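Acyl-CoA dehydrogenase domain protein Tcur3481 (Thermomonospora curvata, PDB 6WY9) binds FAD and probably acts as an acyl-CoA dehydrogenase, oxidising acyl-CoA thioesters. Local coordinates at residues 284-288 with 289-293. Sequence-based numbering, arbitrary orientation. Where two conformers were deposited one is given.
Sequences VCAAE and DGATD
Ala291 N reaches back to Ala286 O (2.9 Å) and Gly290 N to Ala287 O (3.1 Å), the paired backbone bonds of a Schellman motif that ends the helix, with Gly290 as its C-prime residue at a positive phi. One step earlier, Asp289 N still makes a helical i to i+4 bond to Cys285 O (2.9 Å), although Asp289 is the first residue to leave helical backbone angles. Beside the bond from Ala291 N to Ala286 O the methyl groups of Ala286 and Ala291 meet, CB to CB at 3.9 Å, a small apolar contact alongside the polar turn; Ala291 CB also rests 3.4 Å from Ala286 O. Asp289 has CG beside its own backbone N (chi1 -67°), which folds the carboxylate back over the last helical turn. Its OD1 comes to 3.2 Å from Cys285 O, but both are acceptors and no bond forms; the carbonyl is gripped by the Asp289 amide instead. Glu288 leaves from another side of the helix, its extended chain leading away from the turn to where OE2 makes a weak hydrogen bond to Gly69 N. The turn lies on the surface of the C-terminal acyl-CoA dehydrogenase domain, away from the flavin site. It closes one long helix of that domain, 260-288, and leads into the next, 295-319, at whose start Asp293 OD2 accepts a hydrogen bond from Lys295 N. Helix 67-80 packs against the end of helix 260-288, with Val284 on Cys72 and Ala287 on Leu68.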
loop_
_atom_site.group_PDB
_atom_site.type_symbol
_atom_site.label_atom_id
_atom_site.label_comp_id
_atom_site.label_asym_id
_atom_site.label_seq_id
_atom_site.Cartn_x
_atom_site.Cartn_y
_atom_site.Cartn_z
ATOM N N VAL B 284 1.570 -13.314 22.994
ATOM C CA VAL B 284 2.188 -14.022 24.126
ATOM C C VAL B 284 1.306 -13.900 25.355
ATOM O O VAL B 284 0.967 -14.897 26.005
ATOM C CB VAL B 284 3.610 -13.471 24.394
ATOM C CG1 VAL B 284 4.206 -14.100 25.686
ATOM C CG2 VAL B 284 4.512 -13.669 23.152
ATOM N N CYS B 285 0.888 -12.671 25.681
ATOM C CA CYS B 285 0.047 -12.471 26.850
ATOM C C CYS B 285 -1.252 -13.263 26.738
ATOM O O CYS B 285 -1.737 -13.824 27.730
ATOM C CB CYS B 285 -0.213 -10.975 27.037
ATOM S SG CYS B 285 1.271 -10.102 27.623
ATOM N N ALA B 286 -1.831 -13.323 25.531
ATOM C CA ALA B 286 -3.070 -14.088 25.349
ATOM C C ALA B 286 -2.841 -15.578 25.572
ATOM O O ALA B 286 -3.681 -16.266 26.148
ATOM C CB ALA B 286 -3.645 -13.850 23.946
ATOM N N ALA B 287 -1.726 -16.109 25.084
ATOM C CA ALA B 287 -1.467 -17.523 25.298
ATOM C C ALA B 287 -1.258 -17.818 26.785
ATOM O O ALA B 287 -1.810 -18.794 27.316
ATOM C CB ALA B 287 -0.272 -17.954 24.437
ATOM N N GLU B 288 -0.536 -16.949 27.496
ATOM C CA GLU B 288 -0.303 -17.178 28.924
ATOM C C GLU B 288 -1.582 -16.988 29.745
ATOM O O GLU B 288 -1.728 -17.602 30.815
ATOM C CB GLU B 288 0.838 -16.274 29.431
ATOM C CG GLU B 288 2.249 -16.668 28.880
ATOM C CD GLU B 288 3.359 -15.622 29.142
ATOM O OE1 GLU B 288 3.019 -14.495 29.582
ATOM O OE2 GLU B 288 4.566 -15.928 28.908
ATOM N N ASP B 289 -2.521 -16.169 29.257
ATOM C CA ASP B 289 -3.831 -15.988 29.879
ATOM C C ASP B 289 -4.859 -17.017 29.409
ATOM O O ASP B 289 -6.056 -16.829 29.647
ATOM C CB ASP B 289 -4.377 -14.575 29.613
ATOM C CG ASP B 289 -3.573 -13.485 30.309
ATOM O OD1 ASP B 289 -3.628 -12.314 29.867
ATOM O OD2 ASP B 289 -2.874 -13.796 31.292
ATOM N N GLY B 290 -4.427 -18.073 28.724
ATOM C CA GLY B 290 -5.313 -19.156 28.346
ATOM C C GLY B 290 -6.283 -18.887 27.216
ATOM O O GLY B 290 -7.270 -19.617 27.094
ATOM N N ALA B 291 -6.050 -17.875 26.376
ATOM C CA ALA B 291 -6.905 -17.707 25.206
ATOM C C ALA B 291 -6.720 -18.880 24.249
ATOM O O ALA B 291 -5.614 -19.393 24.075
ATOM C CB ALA B 291 -6.605 -16.392 24.474
ATOM N N THR B 292 -7.811 -19.300 23.617
ATOM C CA THR B 292 -7.757 -20.385 22.645
ATOM C C THR B 292 -8.462 -20.038 21.344
ATOM O O THR B 292 -8.748 -20.939 20.546
ATOM C CB THR B 292 -8.374 -21.665 23.215
ATOM O OG1 THR B 292 -9.782 -21.479 23.406
ATOM C CG2 THR B 292 -7.733 -22.003 24.537
ATOM N N ASP B 293 -8.768 -18.772 21.108
ATOM C CA ASP B 293 -9.528 -18.490 19.907
ATOM C C ASP B 293 -8.624 -18.347 18.688
ATOM O O ASP B 293 -9.117 -18.431 17.563
ATOM C CB ASP B 293 -10.337 -17.228 20.120
ATOM C CG ASP B 293 -9.456 -16.090 20.532
ATOM O OD1 ASP B 293 -9.038 -16.048 21.712
ATOM O OD2 ASP B 293 -9.095 -15.306 19.649
#